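PDB 6A51: CheQ from Campylobacter jejuni subsp. jejuni, which acts, probably together with CheP, as a regulator that controls transcription of the core chemotaxis operon cheVAW. Local coordinates for residues I28-F33 with N42-W47; A37-N42 with E70-A75; Q78-N83 with K117-I122; K129-D132 with N137-Q140. All blocks are in the same frame, centred on the assembly; numbering follows the deposited sequence.

Interaction 1. Residues I28-F33 with N42-W47; sequences ILNAEF and NAYKFW
A partly buried contact of an aromatic pair, an amide laid against a tyrosine and a water bridge joins the first turn of helix 30-37 to the loop that follows it, with F33 meeting W47 and N30 meeting Y44. The two residues on the helix stand three apart, so both look to the same side. CE2 of F33 reaches the outer corner of the indole, 3.6 Å from CH2 of W47 and close to the indole plane. The planes are nearly perpendicular at 85°, but neither ring lies over the other: they meet rim to rim, with the centroid of F33 6.0 Å from that of the six-membered ring of W47. One face of the indole is used within the loop itself, where CA of Y44 sits 3.8 Å above the centre of the W47 ring.

N30 reaches the loop because CG lies anti to its backbone N (chi1 176°). Its amide crosses the tyrosine side chain and stands steeply to the ring, at 73°, with OD1 3.8 Å from CD2 of Y44. No direct hydrogen bond spans the gap. Instead, a water accepts from Y44 N at 3.0 Å and can donate to N30 OD1 at 3.1 Å, while N30 ND2 is bonded to the carbonyl of K41. L63 underlies N30, F33 and Y44 from the sheet. Helix and loop belong to the connection of a beta-alpha-beta crossover, whose parallel strands 27-29 and 52-55 flank the antiparallel strand 62-64.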
# COMPACT_ATOMS: atom_id res chain seq x y z
N ILE A 28 -1.90 -4.12 -11.23
CA ILE A 28 -2.52 -5.32 -10.69
C ILE A 28 -1.43 -6.20 -10.10
O ILE A 28 -0.25 -6.11 -10.45
CB ILE A 28 -3.32 -6.12 -11.74
CG1 ILE A 28 -2.38 -6.63 -12.83
CG2 ILE A 28 -4.43 -5.25 -12.34
CD1 ILE A 28 -3.08 -7.16 -14.02
N LEU A 29 -1.84 -7.05 -9.17
CA LEU A 29 -0.91 -7.94 -8.50
C LEU A 29 -0.61 -9.14 -9.40
O LEU A 29 -1.53 -9.79 -9.90
CB LEU A 29 -1.51 -8.36 -7.17
CG LEU A 29 -0.71 -9.23 -6.23
CD1 LEU A 29 0.33 -8.41 -5.52
CD2 LEU A 29 -1.67 -9.84 -5.22
N ASN A 30 0.67 -9.43 -9.63
CA ASN A 30 1.02 -10.52 -10.53
C ASN A 30 0.56 -11.86 -9.97
O ASN A 30 0.09 -12.72 -10.72
CB ASN A 30 2.53 -10.54 -10.79
CG ASN A 30 2.96 -11.74 -11.65
OD1 ASN A 30 2.52 -11.89 -12.80
ND2 ASN A 30 3.82 -12.58 -11.10
N ALA A 31 0.67 -12.04 -8.65
CA ALA A 31 0.25 -13.27 -8.00
C ALA A 31 -1.19 -13.62 -8.33
O ALA A 31 -1.54 -14.81 -8.45
CB ALA A 31 0.41 -13.14 -6.48
N GLU A 32 -2.05 -12.62 -8.49
CA GLU A 32 -3.44 -12.86 -8.82
C GLU A 32 -3.67 -12.93 -10.32
O GLU A 32 -4.41 -13.80 -10.79
CB GLU A 32 -4.33 -11.77 -8.19
CG GLU A 32 -5.77 -11.78 -8.67
CD GLU A 32 -6.61 -10.62 -8.13
OE1 GLU A 32 -7.45 -10.87 -7.23
OE2 GLU A 32 -6.46 -9.47 -8.62
N PHE A 33 -3.01 -12.06 -11.09
CA PHE A 33 -3.25 -11.99 -12.53
C PHE A 33 -2.84 -13.28 -13.24
O PHE A 33 -3.51 -13.71 -14.17
CB PHE A 33 -2.50 -10.82 -13.14
CG PHE A 33 -2.35 -10.91 -14.64
CD1 PHE A 33 -3.36 -10.45 -15.47
CD2 PHE A 33 -1.20 -11.45 -15.21
CE1 PHE A 33 -3.24 -10.52 -16.87
CE2 PHE A 33 -1.06 -11.52 -16.61
CZ PHE A 33 -2.09 -11.06 -17.44
N ASN A 42 6.08 -16.52 -13.90
CA ASN A 42 7.11 -15.68 -14.49
C ASN A 42 6.84 -15.33 -15.95
O ASN A 42 7.69 -14.70 -16.59
CB ASN A 42 8.47 -16.36 -14.36
CG ASN A 42 8.81 -16.70 -12.93
OD1 ASN A 42 9.48 -15.94 -12.23
ND2 ASN A 42 8.35 -17.87 -12.49
N ALA A 43 5.69 -15.71 -16.50
CA ALA A 43 5.40 -15.39 -17.89
C ALA A 43 5.69 -13.92 -18.22
O ALA A 43 6.15 -13.61 -19.32
CB ALA A 43 3.94 -15.72 -18.21
N TYR A 44 5.44 -13.01 -17.27
CA TYR A 44 5.65 -11.60 -17.54
C TYR A 44 7.12 -11.27 -17.84
O TYR A 44 7.40 -10.27 -18.50
CB TYR A 44 5.15 -10.75 -16.36
CG TYR A 44 6.13 -10.76 -15.21
CD1 TYR A 44 7.17 -9.83 -15.14
CD2 TYR A 44 6.03 -11.71 -14.19
CE1 TYR A 44 8.10 -9.87 -14.11
CE2 TYR A 44 6.95 -11.74 -13.15
CZ TYR A 44 7.98 -10.82 -13.11
OH TYR A 44 8.89 -10.84 -12.06
N LYS A 45 8.07 -12.09 -17.36
CA LYS A 45 9.48 -11.83 -17.65
C LYS A 45 9.81 -11.93 -19.13
O LYS A 45 10.85 -11.44 -19.56
CB LYS A 45 10.37 -12.79 -16.87
CG LYS A 45 10.13 -12.83 -15.40
CD LYS A 45 11.42 -13.10 -14.65
CE LYS A 45 11.15 -13.77 -13.32
NZ LYS A 45 12.31 -13.75 -12.40
N PHE A 46 8.95 -12.57 -19.93
CA PHE A 46 9.24 -12.81 -21.33
C PHE A 46 8.44 -11.94 -22.28
O PHE A 46 8.75 -11.92 -23.47
CB PHE A 46 8.99 -14.28 -21.67
CG PHE A 46 9.81 -15.22 -20.87
CD1 PHE A 46 11.14 -15.44 -21.19
CD2 PHE A 46 9.27 -15.87 -19.78
CE1 PHE A 46 11.91 -16.31 -20.44
CE2 PHE A 46 10.03 -16.74 -19.03
CZ PHE A 46 11.35 -16.96 -19.35
N TRP A 47 7.40 -11.25 -21.82
CA TRP A 47 6.86 -10.17 -22.62
C TRP A 47 7.93 -9.10 -22.75
O TRP A 47 8.72 -8.89 -21.82
CB TRP A 47 5.61 -9.53 -22.00
CG TRP A 47 4.61 -10.46 -21.39
CD1 TRP A 47 4.48 -11.80 -21.62
CD2 TRP A 47 3.61 -10.10 -20.44
NE1 TRP A 47 3.45 -12.30 -20.86
CE2 TRP A 47 2.90 -11.28 -20.13
CE3 TRP A 47 3.24 -8.91 -19.82
CZ2 TRP A 47 1.84 -11.28 -19.22
CZ3 TRP A 47 2.19 -8.92 -18.93
CH2 TRP A 47 1.50 -10.10 -18.64
O HOH W 1 3.29 -13.56 -15.25

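Interaction 2. Residues A37-N42 with E70-A75; sequences AGISKN and EKHQQA
H72 reaches from the turn before helix 73-77 toward A37 and I39, and its CB, CD2, CE1 and NE2 in turn meet apolar neighbours. CB packs against the ring of F33. With CG anti to its own carbonyl carbon (chi1 -74°), the imidazole is then carried over to A37, whose methyl CB lies over one face of the ring, 3.9 Å from CD2 of H72. This is a CH-pi contact, A37 CB being 4.3 Å from the imidazole centroid and 26° off the normal. The pairing sets one helix end against another: A37 lies at the C-terminal end of helix 30-37, just before G38 departs from it with positive phi, whereas H72 occupies the N-cap position of helix 73-77. Within the first turn of that second helix, the CB of A75 comes within 3.8 Å of the CB of A37, so the alanine methyl touches the ring on one flank and a second methyl on another.

Farther out, the imidazole meets I39 from the opposite direction. Its NE2 is 3.5 Å from CG2 of I39, and both methyls of the isoleucine, CG2 and CD1, stand 3.8 Å from CE1 of H72. W47 touches I39 and H72 alike.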
# COMPACT_ATOMS: atom_id res chain seq x y z
N ALA A 37 -5.22 -15.64 -15.76
CA ALA A 37 -4.72 -15.79 -17.12
C ALA A 37 -4.36 -17.20 -17.49
O ALA A 37 -4.35 -17.57 -18.64
CB ALA A 37 -3.54 -14.86 -17.34
N GLY A 38 -4.01 -17.98 -16.50
CA GLY A 38 -3.63 -19.35 -16.68
C GLY A 38 -2.18 -19.53 -16.97
O GLY A 38 -1.72 -20.63 -17.14
N ILE A 39 -1.45 -18.43 -17.02
CA ILE A 39 -0.03 -18.45 -17.28
C ILE A 39 0.83 -18.68 -16.08
O ILE A 39 0.37 -18.72 -14.97
CB ILE A 39 0.40 -17.20 -18.04
CG1 ILE A 39 0.34 -15.96 -17.15
CG2 ILE A 39 -0.47 -17.02 -19.25
CD1 ILE A 39 0.44 -14.67 -17.91
N SER A 40 2.10 -18.88 -16.34
CA SER A 40 3.09 -19.13 -15.33
C SER A 40 3.35 -17.90 -14.53
O SER A 40 3.14 -16.81 -14.98
CB SER A 40 4.39 -19.51 -16.00
OG SER A 40 5.48 -19.44 -15.12
N LYS A 41 3.82 -18.10 -13.33
CA LYS A 41 4.16 -17.00 -12.43
C LYS A 41 5.14 -16.02 -13.08
O LYS A 41 5.06 -14.81 -12.87
CB LYS A 41 4.74 -17.59 -11.14
CG LYS A 41 5.31 -16.62 -10.16
CD LYS A 41 6.30 -17.34 -9.24
CE LYS A 41 5.74 -18.65 -8.73
NZ LYS A 41 6.72 -19.44 -7.90
N ASN A 42 6.08 -16.52 -13.90
CA ASN A 42 7.11 -15.68 -14.49
C ASN A 42 6.84 -15.33 -15.95
O ASN A 42 7.69 -14.70 -16.59
CB ASN A 42 8.47 -16.36 -14.36
CG ASN A 42 8.81 -16.70 -12.93
OD1 ASN A 42 9.48 -15.94 -12.23
ND2 ASN A 42 8.35 -17.87 -12.49
N GLU A 70 -3.27 -8.02 -25.13
CA GLU A 70 -4.67 -8.21 -25.55
C GLU A 70 -5.10 -9.66 -25.40
O GLU A 70 -6.26 -9.92 -25.06
CB GLU A 70 -4.88 -7.76 -26.99
CG GLU A 70 -5.06 -6.26 -27.16
CD GLU A 70 -3.77 -5.47 -26.96
OE1 GLU A 70 -2.68 -6.09 -26.94
OE2 GLU A 70 -3.84 -4.23 -26.81
N LYS A 71 -4.17 -10.59 -25.60
CA LYS A 71 -4.40 -12.01 -25.34
C LYS A 71 -4.89 -12.29 -23.93
O LYS A 71 -5.29 -13.42 -23.63
CB LYS A 71 -3.10 -12.79 -25.57
CG LYS A 71 -2.18 -12.19 -26.66
CD LYS A 71 -0.78 -12.80 -26.59
CE LYS A 71 -0.84 -14.26 -26.14
NZ LYS A 71 0.52 -14.84 -26.02
N HIS A 72 -4.84 -11.29 -23.05
CA HIS A 72 -5.08 -11.49 -21.64
C HIS A 72 -6.05 -10.48 -21.04
O HIS A 72 -6.28 -10.53 -19.82
CB HIS A 72 -3.76 -11.44 -20.86
CG HIS A 72 -2.91 -12.66 -21.04
ND1 HIS A 72 -1.54 -12.61 -21.12
CD2 HIS A 72 -3.25 -13.97 -21.14
CE1 HIS A 72 -1.06 -13.83 -21.26
NE2 HIS A 72 -2.08 -14.68 -21.28
N GLN A 73 -6.62 -9.58 -21.85
CA GLN A 73 -7.51 -8.53 -21.33
C GLN A 73 -8.68 -9.10 -20.53
O GLN A 73 -9.22 -8.41 -19.65
CB GLN A 73 -8.05 -7.69 -22.48
CG GLN A 73 -7.00 -6.85 -23.16
CD GLN A 73 -6.49 -5.73 -22.28
OE1 GLN A 73 -5.28 -5.55 -22.11
NE2 GLN A 73 -7.41 -4.94 -21.72
N GLN A 74 -9.10 -10.33 -20.82
CA GLN A 74 -10.14 -10.94 -20.01
C GLN A 74 -9.67 -11.14 -18.57
O GLN A 74 -10.35 -10.73 -17.62
CB GLN A 74 -10.56 -12.27 -20.64
CG GLN A 74 -11.93 -12.75 -20.22
CD GLN A 74 -11.98 -14.26 -20.08
OE1 GLN A 74 -11.26 -14.84 -19.26
NE2 GLN A 74 -12.83 -14.91 -20.87
N ALA A 75 -8.49 -11.75 -18.40
CA ALA A 75 -7.94 -11.95 -17.06
C ALA A 75 -7.66 -10.63 -16.37
O ALA A 75 -7.80 -10.52 -15.14
CB ALA A 75 -6.67 -12.79 -17.14

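Interaction 3. Residues Q78-N83 with K117-I122; sequences QCSGLN and KEICGI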
# COMPACT_ATOMS: atom_id res chain seq x y z
N GLN A 78 -10.85 -9.34 -14.56
CA GLN A 78 -11.24 -10.01 -13.33
C GLN A 78 -10.23 -9.84 -12.20
O GLN A 78 -10.32 -10.54 -11.19
CB GLN A 78 -11.48 -11.50 -13.58
CG GLN A 78 -10.37 -12.21 -14.30
CD GLN A 78 -10.85 -13.49 -14.97
OE1 GLN A 78 -10.53 -13.76 -16.13
NE2 GLN A 78 -11.63 -14.28 -14.23
N CYS A 79 -9.26 -8.93 -12.35
CA CYS A 79 -8.29 -8.68 -11.28
C CYS A 79 -8.81 -7.63 -10.30
O CYS A 79 -9.47 -6.65 -10.70
CB CYS A 79 -6.96 -8.21 -11.86
SG CYS A 79 -5.80 -9.52 -12.32
N SER A 80 -8.49 -7.83 -9.03
CA SER A 80 -8.89 -6.88 -8.00
C SER A 80 -8.35 -5.48 -8.27
O SER A 80 -7.20 -5.30 -8.68
CB SER A 80 -8.41 -7.36 -6.64
OG SER A 80 -8.87 -8.66 -6.38
N GLY A 81 -9.19 -4.48 -8.02
CA GLY A 81 -8.75 -3.10 -8.09
C GLY A 81 -7.92 -2.72 -6.87
O GLY A 81 -8.05 -3.28 -5.78
N LEU A 82 -7.04 -1.75 -7.07
CA LEU A 82 -6.15 -1.34 -5.99
C LEU A 82 -6.09 0.18 -5.87
O LEU A 82 -5.08 0.71 -5.38
CB LEU A 82 -4.75 -1.92 -6.22
CG LEU A 82 -4.61 -3.45 -6.24
CD1 LEU A 82 -3.35 -3.87 -7.00
CD2 LEU A 82 -4.56 -3.97 -4.82
N ASN A 83 -7.12 0.89 -6.33
CA ASN A 83 -7.14 2.35 -6.24
C ASN A 83 -6.96 2.80 -4.80
O ASN A 83 -7.69 2.35 -3.91
CB ASN A 83 -8.44 2.89 -6.81
CG ASN A 83 -8.53 2.74 -8.32
OD1 ASN A 83 -7.52 2.55 -9.00
ND2 ASN A 83 -9.73 2.84 -8.85
N LYS A 117 -7.34 -5.04 3.41
CA LYS A 117 -7.79 -5.88 2.31
C LYS A 117 -6.70 -6.87 1.96
O LYS A 117 -5.52 -6.52 2.01
CB LYS A 117 -8.15 -4.99 1.13
CG LYS A 117 -8.43 -5.65 -0.17
CD LYS A 117 -8.61 -4.53 -1.20
CE LYS A 117 -9.04 -5.06 -2.55
NZ LYS A 117 -8.93 -4.00 -3.57
N GLU A 118 -7.06 -8.11 1.63
CA GLU A 118 -6.08 -9.12 1.24
C GLU A 118 -6.37 -9.65 -0.14
O GLU A 118 -7.53 -9.84 -0.52
CB GLU A 118 -6.02 -10.27 2.24
CG GLU A 118 -5.33 -9.84 3.52
CD GLU A 118 -4.89 -11.01 4.38
OE1 GLU A 118 -4.72 -10.81 5.61
OE2 GLU A 118 -4.71 -12.10 3.81
N ILE A 119 -5.31 -9.84 -0.92
CA ILE A 119 -5.39 -10.52 -2.21
C ILE A 119 -4.29 -11.56 -2.22
O ILE A 119 -3.12 -11.22 -1.97
CB ILE A 119 -5.25 -9.55 -3.38
CG1 ILE A 119 -6.23 -8.40 -3.21
CG2 ILE A 119 -5.49 -10.28 -4.70
CD1 ILE A 119 -5.99 -7.28 -4.18
N CYS A 120 -4.67 -12.82 -2.43
CA CYS A 120 -3.72 -13.93 -2.45
C CYS A 120 -2.84 -13.91 -1.20
O CYS A 120 -1.65 -14.20 -1.26
CB CYS A 120 -2.88 -13.93 -3.73
SG CYS A 120 -3.86 -14.01 -5.31
N GLY A 121 -3.42 -13.56 -0.07
CA GLY A 121 -2.63 -13.48 1.14
C GLY A 121 -1.69 -12.30 1.25
O GLY A 121 -0.90 -12.24 2.20
N ILE A 122 -1.73 -11.36 0.31
CA ILE A 122 -0.99 -10.11 0.45
C ILE A 122 -1.92 -9.07 1.08
O ILE A 122 -3.04 -8.84 0.59
CB ILE A 122 -0.46 -9.63 -0.91
CG1 ILE A 122 0.26 -10.77 -1.63
CG2 ILE A 122 0.49 -8.47 -0.72
CD1 ILE A 122 1.42 -11.33 -0.84
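The carbonyl oxygen of G81 accepts a hydrogen bond from the ammonium group of K117, modelled at 2.5 Å between NZ and O, although at this resolution its shortness carries no weight. K117 spans the gap as a straight rod: CG is anti to the backbone N (chi1 170°), and the chain stays extended through CD and CE, so only the tip meets the loop. The ammonium group also makes a cation-pi contact with F85, and strand 85-87 follows this loop directly.

Two residues along the strand from K117, I119 points to the same side and provides the apolar half of the contact. Its outermost methyl, CD1, touches CB of S80 at 3.5 Å and CD2 of L82 at 3.7 Å, entering between the two loop residues. The strand here is one arm of a two-residue beta hairpin. A type I' turn from I119 to I122 links strands 116-119 and 122-126, closed by I119 N to I122 O at 2.9 Å and I122 N to I119 O at 2.7 Å, with C120 and G121 both at positive phi. K117 pairs through its backbone with F124 on the other arm, which both L82 and I119 touch. On the loop side, S80 is tied elsewhere as well, its backbone N bonding to OE2 of E32 from helix 30-37.

Interaction 4. Residues K129-D132 with N137-Q140; sequences KFYD and NYHQ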
# COMPACT_ATOMS: atom_id res chain seq x y z
N LYS A 129 -7.41 6.86 1.53
CA LYS A 129 -8.45 7.21 2.48
C LYS A 129 -7.85 7.72 3.79
O LYS A 129 -8.42 8.61 4.43
CB LYS A 129 -9.38 6.03 2.75
CG LYS A 129 -10.23 5.69 1.55
CD LYS A 129 -11.25 4.60 1.84
CE LYS A 129 -12.03 4.29 0.56
NZ LYS A 129 -13.20 3.40 0.76
N PHE A 130 -6.70 7.18 4.18
CA PHE A 130 -6.09 7.66 5.41
C PHE A 130 -5.65 9.12 5.28
O PHE A 130 -5.92 9.94 6.16
CB PHE A 130 -4.92 6.76 5.76
CG PHE A 130 -4.36 6.98 7.11
CD1 PHE A 130 -5.18 6.95 8.22
CD2 PHE A 130 -3.00 7.18 7.28
CE1 PHE A 130 -4.64 7.13 9.50
CE2 PHE A 130 -2.46 7.38 8.55
CZ PHE A 130 -3.29 7.35 9.66
N TYR A 131 -5.02 9.46 4.15
CA TYR A 131 -4.72 10.86 3.85
C TYR A 131 -5.97 11.73 3.93
O TYR A 131 -5.94 12.82 4.52
CB TYR A 131 -4.10 10.98 2.45
CG TYR A 131 -2.59 10.80 2.34
CD1 TYR A 131 -1.72 11.68 2.97
CD2 TYR A 131 -2.04 9.80 1.55
CE1 TYR A 131 -0.35 11.55 2.85
CE2 TYR A 131 -0.66 9.66 1.42
CZ TYR A 131 0.17 10.54 2.07
OH TYR A 131 1.53 10.41 1.95
N ASP A 132 -7.08 11.26 3.36
CA ASP A 132 -8.32 12.03 3.40
C ASP A 132 -8.80 12.22 4.83
O ASP A 132 -9.20 13.33 5.22
CB ASP A 132 -9.40 11.33 2.57
CG ASP A 132 -9.08 11.29 1.07
OD1 ASP A 132 -8.26 12.13 0.59
OD2 ASP A 132 -9.65 10.42 0.38
N ASN A 137 -2.45 16.34 2.02
CA ASN A 137 -2.25 16.16 0.59
C ASN A 137 -1.38 14.94 0.33
O ASN A 137 -0.46 14.64 1.10
CB ASN A 137 -1.63 17.42 -0.03
CG ASN A 137 -2.62 18.59 -0.09
OD1 ASN A 137 -3.82 18.41 -0.35
ND2 ASN A 137 -2.12 19.79 0.16
N TYR A 138 -1.66 14.25 -0.77
CA TYR A 138 -1.11 12.93 -1.03
C TYR A 138 0.41 12.90 -1.17
O TYR A 138 1.00 11.81 -1.19
CB TYR A 138 -1.75 12.36 -2.28
CG TYR A 138 -3.23 12.22 -2.20
CD1 TYR A 138 -3.87 11.99 -0.97
CD2 TYR A 138 -4.02 12.30 -3.34
CE1 TYR A 138 -5.27 11.85 -0.89
CE2 TYR A 138 -5.41 12.17 -3.27
CZ TYR A 138 -6.03 11.94 -2.04
OH TYR A 138 -7.39 11.80 -1.99
N HIS A 139 1.07 14.04 -1.28
CA HIS A 139 2.51 14.02 -1.47
C HIS A 139 3.28 14.22 -0.18
O HIS A 139 4.52 14.22 -0.20
CB HIS A 139 2.91 15.07 -2.52
CG HIS A 139 2.35 14.77 -3.88
ND1 HIS A 139 1.96 13.50 -4.26
CD2 HIS A 139 2.10 15.57 -4.94
CE1 HIS A 139 1.50 13.53 -5.50
NE2 HIS A 139 1.57 14.77 -5.94
N GLN A 140 2.59 14.37 0.94
CA GLN A 140 3.26 14.58 2.21
C GLN A 140 3.76 13.26 2.78
O GLN A 140 3.12 12.22 2.65
CB GLN A 140 2.31 15.25 3.20
CG GLN A 140 2.52 16.75 3.30
CD GLN A 140 1.30 17.44 3.78
OE1 GLN A 140 0.23 17.32 3.17
NE2 GLN A 140 1.42 18.17 4.90
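Y131 and Y138 both turn CG anti to their carbonyl carbons (chi1 -87° and -60°), which lays the first ring beneath the loop backbone and swings the second back along helix 127-134. CA of Y138 consequently sits almost exactly above the centre of the Y131 ring, 3.9 Å from the centroid, in a CH-pi contact. The rings themselves pair in an offset edge-to-face manner, the edge of Y138 directed at the face of Y131, with 61° between planes and 5.7 Å between centroids. CD1 of Y138 also abuts CB of Y131 at 3.6 Å.

Each phenol then ends in a hydrogen bond to the other segment. Y131 OH donates to the carbonyl oxygen of Q140 at 2.5 Å, meeting it nearly head-on and close to the plane of its own ring. Y138 OH donates to OD1 of D132 at 2.7 Å, on the syn side of the carboxylate. A type I turn from N137 to Q140 shapes the loop: Q140 N bonds to N137 O at 3.1 Å, and the side-chain OE1 of Q140 returns to N137 N at 3.1 Å. F23 touches both tyrosines.

Y138 OH is gripped twice, since K128 NZ also bonds to it; bonded to both an ammonium group and a carboxylate, this phenol is probably polarised, and the two bonds together probably limit the swing of its ring.

Interactions 1 and 2 share N42 and both hold the region around helix 30-37, its first turn in one case and its far end in the other; F33 and W47 of the first touch I39 of the second. Interaction 3 joins this half through E32, whose carboxylate binds S80, and brings in the hairpin. Interaction 4 touches none of the others, interaction 3 coming closest at about 7 Å between nearest atoms. Interactions 1 to 3 are partly buried, and interaction 4 is a surface contact. The chemistry also differs: rings and a water in 1, methyls and an imidazole in 2, a lysine-carbonyl bond beside apolar packing in 3, and two direct phenol hydrogen bonds in the surface contact.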